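PDB 4JUR: putative cytoplasmic protein from Salmonella typhimurium, which is probably an amidase effector of the type VI secretion system, of the Tae4 family, that acts on bacterial cell-wall peptidoglycan. Local coordinates for residues 59-64 and 89-94; 17-22 and 70-75; 116-121 and 154-159. All coordinates share one frame; numbering follows the deposited sequence.

Interaction 1 (59-64 and 89-94); sequences CPIRMS and KFYIYR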
loop_
_atom_site.group_PDB
_atom_site.type_symbol
_atom_site.label_atom_id
_atom_site.label_comp_id
_atom_site.label_asym_id
_atom_site.label_seq_id
_atom_site.Cartn_x
_atom_site.Cartn_y
_atom_site.Cartn_z
ATOM N N CYS A 59 -6.056 9.718 23.748
ATOM C CA CYS A 59 -7.090 10.639 24.210
ATOM C C CYS A 59 -8.383 9.950 24.720
ATOM O O CYS A 59 -8.830 10.216 25.852
ATOM C CB CYS A 59 -7.364 11.709 23.140
ATOM S SG CYS A 59 -9.075 12.292 23.063
ATOM N N PRO A 60 -8.965 9.041 23.910
ATOM C CA PRO A 60 -10.160 8.377 24.432
ATOM C C PRO A 60 -9.824 7.375 25.545
ATOM O O PRO A 60 -10.663 7.098 26.389
ATOM C CB PRO A 60 -10.756 7.681 23.190
ATOM C CG PRO A 60 -9.604 7.494 22.262
ATOM C CD PRO A 60 -8.638 8.605 22.534
ATOM N N ILE A 61 -8.613 6.843 25.561
ATOM C CA ILE A 61 -8.204 5.995 26.674
ATOM C C ILE A 61 -8.207 6.781 27.999
ATOM O O ILE A 61 -8.668 6.282 29.020
ATOM C CB ILE A 61 -6.793 5.415 26.470
ATOM C CG1 ILE A 61 -6.625 4.824 25.063
ATOM C CG2 ILE A 61 -6.511 4.371 27.535
ATOM C CD1 ILE A 61 -7.338 3.501 24.843
ATOM N N ARG A 62 -7.671 8.000 27.964
ATOM C CA ARG A 62 -7.592 8.860 29.135
ATOM C C ARG A 62 -8.977 9.252 29.584
ATOM O O ARG A 62 -9.244 9.323 30.779
ATOM C CB ARG A 62 -6.827 10.139 28.825
ATOM C CG ARG A 62 -5.382 9.942 28.441
ATOM C CD ARG A 62 -4.756 11.266 28.080
ATOM N NE ARG A 62 -3.360 11.112 27.711
ATOM C CZ ARG A 62 -2.853 11.380 26.508
ATOM N NH1 ARG A 62 -3.630 11.840 25.521
ATOM N NH2 ARG A 62 -1.556 11.197 26.292
HETATM N N MSE A 63 -9.858 9.545 28.634
HETATM C CA MSE A 63 -11.190 9.967 29.049
HETATM C C MSE A 63 -11.914 8.774 29.662
HETATM O O MSE A 63 -12.662 8.904 30.648
HETATM C CB MSE A 63 -11.971 10.599 27.891
HETATM C CG MSE A 63 -13.248 11.354 28.318
HETATM SE SE MSE A 63 -13.018 12.717 29.760
HETATM C CE MSE A 63 -11.434 13.684 29.084
ATOM N N SER A 64 -11.645 7.601 29.097
ATOM C CA SER A 64 -12.161 6.343 29.642
ATOM C C SER A 64 -11.667 6.115 31.081
ATOM O O SER A 64 -12.422 5.696 31.959
ATOM C CB SER A 64 -11.756 5.155 28.754
ATOM O OG SER A 64 -12.544 5.094 27.571
ATOM N N LYS A 89 -11.675 -3.138 34.138
ATOM C CA LYS A 89 -12.614 -2.108 33.689
ATOM C C LYS A 89 -12.419 -1.904 32.191
ATOM O O LYS A 89 -11.495 -2.459 31.603
ATOM C CB LYS A 89 -12.400 -0.788 34.445
ATOM C CG LYS A 89 -12.607 -0.869 35.949
ATOM C CD LYS A 89 -12.621 0.524 36.589
ATOM C CE LYS A 89 -12.506 0.480 38.129
ATOM N NZ LYS A 89 -11.113 0.773 38.634
ATOM N N PHE A 90 -13.274 -1.094 31.579
ATOM C CA PHE A 90 -13.333 -1.027 30.126
ATOM C C PHE A 90 -12.986 0.322 29.548
ATOM O O PHE A 90 -13.417 1.360 30.038
ATOM C CB PHE A 90 -14.691 -1.501 29.634
ATOM C CG PHE A 90 -14.997 -2.901 30.051
ATOM C CD1 PHE A 90 -14.497 -3.973 29.325
ATOM C CD2 PHE A 90 -15.729 -3.151 31.205
ATOM C CE1 PHE A 90 -14.752 -5.274 29.716
ATOM C CE2 PHE A 90 -15.987 -4.452 31.611
ATOM C CZ PHE A 90 -15.497 -5.519 30.862
ATOM N N TYR A 91 -12.190 0.271 28.484
ATOM C CA TYR A 91 -11.633 1.448 27.844
ATOM C C TYR A 91 -12.006 1.495 26.360
ATOM O O TYR A 91 -11.681 0.592 25.573
ATOM C CB TYR A 91 -10.120 1.503 28.065
ATOM C CG TYR A 91 -9.785 1.580 29.536
ATOM C CD1 TYR A 91 -9.466 2.788 30.131
ATOM C CD2 TYR A 91 -9.831 0.442 30.343
ATOM C CE1 TYR A 91 -9.181 2.863 31.483
ATOM C CE2 TYR A 91 -9.548 0.506 31.691
ATOM C CZ TYR A 91 -9.223 1.722 32.262
ATOM O OH TYR A 91 -8.944 1.803 33.618
ATOM N N ILE A 92 -12.731 2.555 26.014
ATOM C CA ILE A 92 -13.102 2.863 24.647
ATOM C C ILE A 92 -11.866 3.442 23.961
ATOM O O ILE A 92 -11.244 4.349 24.495
ATOM C CB ILE A 92 -14.246 3.877 24.647
ATOM C CG1 ILE A 92 -15.512 3.231 25.208
ATOM C CG2 ILE A 92 -14.478 4.449 23.260
ATOM C CD1 ILE A 92 -16.687 4.188 25.308
ATOM N N TYR A 93 -11.499 2.898 22.802
ATOM C CA TYR A 93 -10.246 3.270 22.152
ATOM C C TYR A 93 -10.398 4.115 20.871
ATOM O O TYR A 93 -9.403 4.483 20.238
ATOM C CB TYR A 93 -9.360 2.027 21.894
ATOM C CG TYR A 93 -10.079 0.862 21.239
ATOM C CD1 TYR A 93 -10.123 0.731 19.859
ATOM C CD2 TYR A 93 -10.724 -0.104 22.011
ATOM C CE1 TYR A 93 -10.781 -0.343 19.268
ATOM C CE2 TYR A 93 -11.396 -1.166 21.436
ATOM C CZ TYR A 93 -11.420 -1.287 20.065
ATOM O OH TYR A 93 -12.084 -2.354 19.493
ATOM N N ARG A 94 -11.628 4.430 20.487
ATOM C CA ARG A 94 -11.827 5.246 19.291
ATOM C C ARG A 94 -12.440 6.572 19.674
ATOM O O ARG A 94 -13.366 6.615 20.483
ATOM C CB ARG A 94 -12.726 4.548 18.265
ATOM C CG ARG A 94 -12.253 3.197 17.815
ATOM C CD ARG A 94 -12.937 2.809 16.530
ATOM N NE ARG A 94 -12.167 1.805 15.814
ATOM C CZ ARG A 94 -12.451 0.506 15.822
ATOM N NH1 ARG A 94 -13.500 0.062 16.501
ATOM N NH2 ARG A 94 -11.691 -0.344 15.150
#
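Pro60, in the first turn of helix 59-69, lays its ring against the backbone of Tyr93 and Arg94, with Pro60 CG 3.6 Å from Tyr93 O. Proline suits this first turn, where the missing N-H costs no helical bond. Ile61 spreads two branches along segment 89-94: its CD1 packs 3.9 Å from Tyr93 CB, while CG2, set anti to the backbone N, rests 4.2 Å from Tyr91 CD1. The carbonyl oxygen of Ile61 lies at the edge of the Tyr91 ring, in its plane. One turn after Pro60, the small Ser64 points at the strand, and its CB approaches Tyr91 CD1 obliquely at 3.6 Å. With its hydroxyl beside its backbone N (chi1 -76°), Ser64 accepts from Ile92 N at OG (3.0 Å, 140° at the hydrogen) and donates from OG to Pro60 O (3.0 Å). That carbonyl also takes Ser64 N, from the opposite face of its plane. The phenol of Tyr91 turns to Asp87; that of Tyr93 reaches Ala52 N of a different protein chain. A single buried hydroxyl thus satisfies a strand N-H and passes the bond on to the helix, joining the two without any charged group.

Interaction 2 (17-22 and 70-75); sequences NRPSFN and TGFPIA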
loop_
_atom_site.group_PDB
_atom_site.type_symbol
_atom_site.label_atom_id
_atom_site.label_comp_id
_atom_site.label_asym_id
_atom_site.label_seq_id
_atom_site.Cartn_x
_atom_site.Cartn_y
_atom_site.Cartn_z
ATOM N N ASN A 17 -25.412 10.994 37.991
ATOM C CA ASN A 17 -25.248 10.789 36.543
ATOM C C ASN A 17 -23.878 11.179 35.969
ATOM O O ASN A 17 -23.375 10.534 35.042
ATOM C CB ASN A 17 -26.367 11.513 35.767
ATOM C CG ASN A 17 -26.667 12.904 36.321
ATOM O OD1 ASN A 17 -25.797 13.555 36.909
ATOM N ND2 ASN A 17 -27.908 13.362 36.140
ATOM N N ARG A 18 -23.291 12.242 36.514
ATOM C CA ARG A 18 -21.989 12.737 36.069
ATOM C C ARG A 18 -21.026 12.796 37.245
ATOM O O ARG A 18 -21.443 13.062 38.366
ATOM C CB ARG A 18 -22.123 14.149 35.489
ATOM C CG ARG A 18 -23.045 14.287 34.304
ATOM C CD ARG A 18 -23.046 15.720 33.882
ATOM N NE ARG A 18 -24.060 16.008 32.878
ATOM C CZ ARG A 18 -24.169 17.180 32.260
ATOM N NH1 ARG A 18 -23.317 18.154 32.552
ATOM N NH2 ARG A 18 -25.117 17.384 31.346
ATOM N N PRO A 19 -19.730 12.577 36.989
ATOM C CA PRO A 19 -18.690 12.746 38.008
ATOM C C PRO A 19 -18.567 14.200 38.404
ATOM O O PRO A 19 -19.206 15.049 37.786
ATOM C CB PRO A 19 -17.414 12.321 37.280
ATOM C CG PRO A 19 -17.707 12.595 35.842
ATOM C CD PRO A 19 -19.161 12.246 35.674
ATOM N N SER A 20 -17.751 14.486 39.411
ATOM C CA SER A 20 -17.568 15.855 39.866
ATOM C C SER A 20 -16.318 16.389 39.204
ATOM O O SER A 20 -15.462 15.613 38.790
ATOM C CB SER A 20 -17.414 15.897 41.391
ATOM O OG SER A 20 -16.045 15.837 41.777
ATOM N N PHE A 21 -16.183 17.705 39.117
ATOM C CA PHE A 21 -15.052 18.250 38.388
ATOM C C PHE A 21 -13.673 17.989 38.999
ATOM O O PHE A 21 -12.756 17.589 38.290
ATOM C CB PHE A 21 -15.205 19.737 38.100
ATOM C CG PHE A 21 -14.160 20.246 37.171
ATOM C CD1 PHE A 21 -14.283 20.041 35.803
ATOM C CD2 PHE A 21 -13.020 20.867 37.658
ATOM C CE1 PHE A 21 -13.305 20.484 34.930
ATOM C CE2 PHE A 21 -12.038 21.310 36.795
ATOM C CZ PHE A 21 -12.183 21.117 35.421
ATOM N N ASN A 22 -13.504 18.235 40.293
ATOM C CA ASN A 22 -12.173 18.092 40.902
ATOM C C ASN A 22 -11.600 16.675 40.822
ATOM O O ASN A 22 -10.399 16.495 40.535
ATOM C CB ASN A 22 -12.167 18.616 42.341
ATOM C CG ASN A 22 -12.016 20.127 42.399
ATOM O OD1 ASN A 22 -11.234 20.707 41.646
ATOM N ND2 ASN A 22 -12.776 20.772 43.281
ATOM N N THR A 70 -13.669 7.740 38.566
ATOM C CA THR A 70 -14.511 8.679 39.284
ATOM C C THR A 70 -15.900 8.105 39.524
ATOM O O THR A 70 -16.858 8.850 39.734
ATOM C CB THR A 70 -14.631 10.003 38.526
ATOM O OG1 THR A 70 -15.182 9.748 37.231
ATOM C CG2 THR A 70 -13.267 10.662 38.379
ATOM N N GLY A 71 -16.004 6.780 39.486
ATOM C CA GLY A 71 -17.252 6.102 39.792
ATOM C C GLY A 71 -18.346 6.173 38.737
ATOM O O GLY A 71 -19.531 6.123 39.063
ATOM N N PHE A 72 -17.964 6.307 37.472
ATOM C CA PHE A 72 -18.941 6.231 36.379
ATOM C C PHE A 72 -18.380 5.366 35.264
ATOM O O PHE A 72 -18.017 5.856 34.187
ATOM C CB PHE A 72 -19.359 7.620 35.893
ATOM C CG PHE A 72 -20.080 8.410 36.934
ATOM C CD1 PHE A 72 -21.456 8.461 36.947
ATOM C CD2 PHE A 72 -19.380 9.073 37.919
ATOM C CE1 PHE A 72 -22.125 9.177 37.921
ATOM C CE2 PHE A 72 -20.039 9.784 38.898
ATOM C CZ PHE A 72 -21.415 9.843 38.897
ATOM N N PRO A 73 -18.313 4.063 35.534
ATOM C CA PRO A 73 -17.537 3.123 34.742
ATOM C C PRO A 73 -18.241 2.904 33.433
ATOM O O PRO A 73 -19.474 2.985 33.391
ATOM C CB PRO A 73 -17.588 1.835 35.580
ATOM C CG PRO A 73 -18.144 2.254 36.925
ATOM C CD PRO A 73 -19.060 3.379 36.592
ATOM N N ILE A 74 -17.467 2.655 32.382
ATOM C CA ILE A 74 -18.022 2.299 31.088
ATOM C C ILE A 74 -18.553 0.888 31.226
ATOM O O ILE A 74 -17.813 -0.022 31.588
ATOM C CB ILE A 74 -16.956 2.389 29.985
ATOM C CG1 ILE A 74 -16.598 3.857 29.737
ATOM C CG2 ILE A 74 -17.459 1.757 28.710
ATOM C CD1 ILE A 74 -15.184 4.063 29.212
ATOM N N ALA A 75 -19.846 0.728 30.967
ATOM C CA ALA A 75 -20.525 -0.547 31.118
ATOM C C ALA A 75 -19.938 -1.609 30.186
ATOM O O ALA A 75 -19.540 -1.289 29.069
ATOM C CB ALA A 75 -22.007 -0.362 30.859
#
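At Arg18 and Pro19 the chain is extended and passes across the ring of Phe72, and the two backbones come nearest at Pro19 and Thr70, whose CA atoms are 6.0 Å apart. No hydrogen bond joins the segments, so shape carries the contact. The Arg18-Pro19 peptide link lies over one face of the Phe72 ring, offset toward its rim, with Arg18 C and Pro19 N both 3.4 Å above the ring plane. Being a proline link, it brings no N-H that would want a partner under the aromatic surface. Pro19 CD adds a CH-pi contact, 4.2 Å from the centroid of the Phe72 ring and 21° off its normal. Farther along the ring, Phe72 CE1 meets Asn17 C at 3.3 Å, obliquely. Pro19 also packs on Thr70, Pro19 CB lying 3.4 Å from Thr70 OG1. That hydroxyl sits between the backbone N and carbonyl carbon of its residue (chi1 59°) and bonds to Val66 O, one turn back, so its polar end is satisfied while it offers a packing surface. Arg18 directs its guanidinium to Asp110 in a salt bridge. The arrangement is a proline-aromatic CH-pi packing, by which the lead-in to helix 21-31, with Ser20 as N-cap, is seated on the loop that follows helix 59-69.

Interaction 3 (116-121 and 154-159); sequences PKQSDF and CHLLND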
loop_
_atom_site.group_PDB
_atom_site.type_symbol
_atom_site.label_atom_id
_atom_site.label_comp_id
_atom_site.label_asym_id
_atom_site.label_seq_id
_atom_site.Cartn_x
_atom_site.Cartn_y
_atom_site.Cartn_z
ATOM N N PRO A 116 -15.425 27.538 17.802
ATOM C CA PRO A 116 -15.199 27.735 19.233
ATOM C C PRO A 116 -13.821 28.289 19.606
ATOM O O PRO A 116 -12.800 27.844 19.088
ATOM C CB PRO A 116 -15.372 26.326 19.806
ATOM C CG PRO A 116 -14.987 25.434 18.735
ATOM C CD PRO A 116 -15.338 26.116 17.430
ATOM N N LYS A 117 -13.815 29.267 20.511
ATOM C CA LYS A 117 -12.590 29.784 21.112
ATOM C C LYS A 117 -12.821 29.802 22.612
ATOM O O LYS A 117 -13.963 29.688 23.052
ATOM C CB LYS A 117 -12.261 31.187 20.585
ATOM C CG LYS A 117 -13.342 32.210 20.867
ATOM C CD LYS A 117 -13.156 33.498 20.090
ATOM C CE LYS A 117 -14.221 34.527 20.490
ATOM N NZ LYS A 117 -14.059 35.843 19.845
ATOM N N GLN A 118 -11.747 29.930 23.388
ATOM C CA GLN A 118 -11.825 29.843 24.850
ATOM C C GLN A 118 -12.877 30.734 25.504
ATOM O O GLN A 118 -13.613 30.279 26.386
ATOM C CB GLN A 118 -10.476 30.136 25.489
ATOM C CG GLN A 118 -9.503 28.989 25.396
ATOM C CD GLN A 118 -8.402 29.287 24.410
ATOM O OE1 GLN A 118 -8.632 29.287 23.194
ATOM N NE2 GLN A 118 -7.198 29.585 24.927
ATOM N N SER A 119 -12.947 31.988 25.059
ATOM C CA SER A 119 -13.857 32.966 25.636
ATOM C C SER A 119 -15.314 32.479 25.649
ATOM O O SER A 119 -16.091 32.866 26.525
ATOM C CB SER A 119 -13.719 34.321 24.927
ATOM O OG SER A 119 -14.291 34.309 23.623
ATOM N N ASP A 120 -15.667 31.610 24.701
ATOM C CA ASP A 120 -17.028 31.089 24.573
ATOM C C ASP A 120 -17.424 30.139 25.688
ATOM O O ASP A 120 -18.613 29.875 25.887
ATOM C CB ASP A 120 -17.177 30.322 23.268
ATOM C CG ASP A 120 -17.359 31.226 22.075
ATOM O OD1 ASP A 120 -18.104 32.239 22.175
ATOM O OD2 ASP A 120 -16.752 30.905 21.028
ATOM N N PHE A 121 -16.436 29.599 26.394
ATOM C CA PHE A 121 -16.707 28.597 27.411
ATOM C C PHE A 121 -16.382 29.136 28.789
ATOM O O PHE A 121 -16.235 28.383 29.743
ATOM C CB PHE A 121 -15.916 27.317 27.116
ATOM C CG PHE A 121 -16.319 26.669 25.843
ATOM C CD1 PHE A 121 -17.344 25.728 25.826
ATOM C CD2 PHE A 121 -15.716 27.032 24.644
ATOM C CE1 PHE A 121 -17.741 25.139 24.635
ATOM C CE2 PHE A 121 -16.113 26.459 23.455
ATOM C CZ PHE A 121 -17.131 25.509 23.451
ATOM N N CYS A 154 -6.635 22.327 24.456
ATOM C CA CYS A 154 -8.040 22.467 24.121
ATOM C C CYS A 154 -8.288 22.248 22.648
ATOM O O CYS A 154 -9.338 21.744 22.263
ATOM C CB CYS A 154 -8.548 23.847 24.530
ATOM S SG CYS A 154 -8.464 24.125 26.304
ATOM N N HIS A 155 -7.315 22.629 21.828
ATOM C CA HIS A 155 -7.476 22.659 20.376
ATOM C C HIS A 155 -8.673 23.465 19.915
ATOM O O HIS A 155 -9.334 23.095 18.955
ATOM C CB HIS A 155 -7.516 21.253 19.794
ATOM C CG HIS A 155 -6.229 20.523 19.962
ATOM N ND1 HIS A 155 -5.112 20.805 19.206
ATOM C CD2 HIS A 155 -5.863 19.549 20.828
ATOM C CE1 HIS A 155 -4.121 20.019 19.584
ATOM N NE2 HIS A 155 -4.549 19.253 20.569
ATOM N N LEU A 156 -8.949 24.559 20.617
ATOM C CA LEU A 156 -9.933 25.531 20.185
ATOM C C LEU A 156 -9.288 26.420 19.128
ATOM O O LEU A 156 -8.187 26.149 18.678
ATOM C CB LEU A 156 -10.430 26.347 21.386
ATOM C CG LEU A 156 -11.177 25.519 22.446
ATOM C CD1 LEU A 156 -11.283 26.261 23.760
ATOM C CD2 LEU A 156 -12.564 25.121 21.974
ATOM N N LEU A 157 -9.970 27.471 18.705
ATOM C CA LEU A 157 -9.430 28.320 17.645
ATOM C C LEU A 157 -8.080 28.903 18.040
ATOM O O LEU A 157 -7.942 29.463 19.136
ATOM C CB LEU A 157 -10.405 29.448 17.305
ATOM C CG LEU A 157 -11.477 29.178 16.250
ATOM C CD1 LEU A 157 -12.395 30.374 16.172
ATOM C CD2 LEU A 157 -10.855 28.932 14.900
ATOM N N ASN A 158 -7.098 28.737 17.150
ATOM C CA ASN A 158 -5.737 29.285 17.307
ATOM C C ASN A 158 -4.799 28.551 18.266
ATOM O O ASN A 158 -3.721 29.059 18.565
ATOM C CB ASN A 158 -5.746 30.781 17.692
ATOM C CG ASN A 158 -5.970 31.713 16.499
ATOM O OD1 ASN A 158 -6.289 31.269 15.375
ATOM N ND2 ASN A 158 -5.814 33.033 16.745
ATOM N N ASP A 159 -5.202 27.390 18.770
ATOM C CA ASP A 159 -4.323 26.616 19.638
ATOM C C ASP A 159 -3.047 26.353 18.850
ATOM O O ASP A 159 -3.102 25.911 17.695
ATOM C CB ASP A 159 -4.982 25.293 20.030
ATOM C CG ASP A 159 -4.261 24.575 21.182
ATOM O OD1 ASP A 159 -3.065 24.206 21.032
ATOM O OD2 ASP A 159 -4.913 24.349 22.233
#
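Leu156 opens a type II beta turn, Leu156 to Asp159, that packs against the loop and short 3-10 segment following strand 111-114. The tight part is apolar and centres on Leu156. Its two methyls part: CD2 of Leu156 lies 3.7 Å from Pro116 CB and 4.1 Å from Phe121 CE2, whereas Leu156 CD1 meets Gln118 CG at 3.6 Å. The isobutyl group is put there by CG standing beside the backbone N (chi1 -64°), and it continues inward to Ile128 and Val130 of strand 126-133. Branched leucine is well matched to so divided a site. Pro116 and Phe121 also meet one another, the proline CB lying in plane at the edge of the ring.

The outer side is looser. Leu157 CB and CG still lie close to Pro116 O, each at 3.4 Å, but Leu157 and Lys117 come closest at their CB atoms, 4.2 Å apart, and the lysine runs away extended. Gln118, exposed, bends at chi2 (108°) and so brings OE1 back to 3.9 Å from Leu156 CB without a hydrogen bond between the segments. Asn158 adopts the positive phi that this turn type needs at its third position, which asparagine tolerates well. Cys154 is tied to Cys150 by a disulfide. Between the two sides runs one backbone bond: Leu157 N donates to Pro116 O, 2.9 Å away and in the carbonyl plane.

Starting from the N terminus, 17-22 is met by 70-75, so interaction 2 closes a largely helical loop that includes helices 21-31, 35-42, 44-51 and 59-69. Before it closes, interaction 1 has opened at 59-64; it closes at 89-94, so the two cross rather than nest. They also touch: Ile74 CD1 of 70-75 lies 3.3 Å from both Ser64 OG and Phe90 O, joining them within the helical part of the fold. Interaction 3 follows in series: it closes a loop holding strands 126-133 and 140-145, joining the loop after 111-114 to the one before 166-174. Interactions 1 and 3 lie on opposite sides of the chain's centre, their own centres about 23 Å apart.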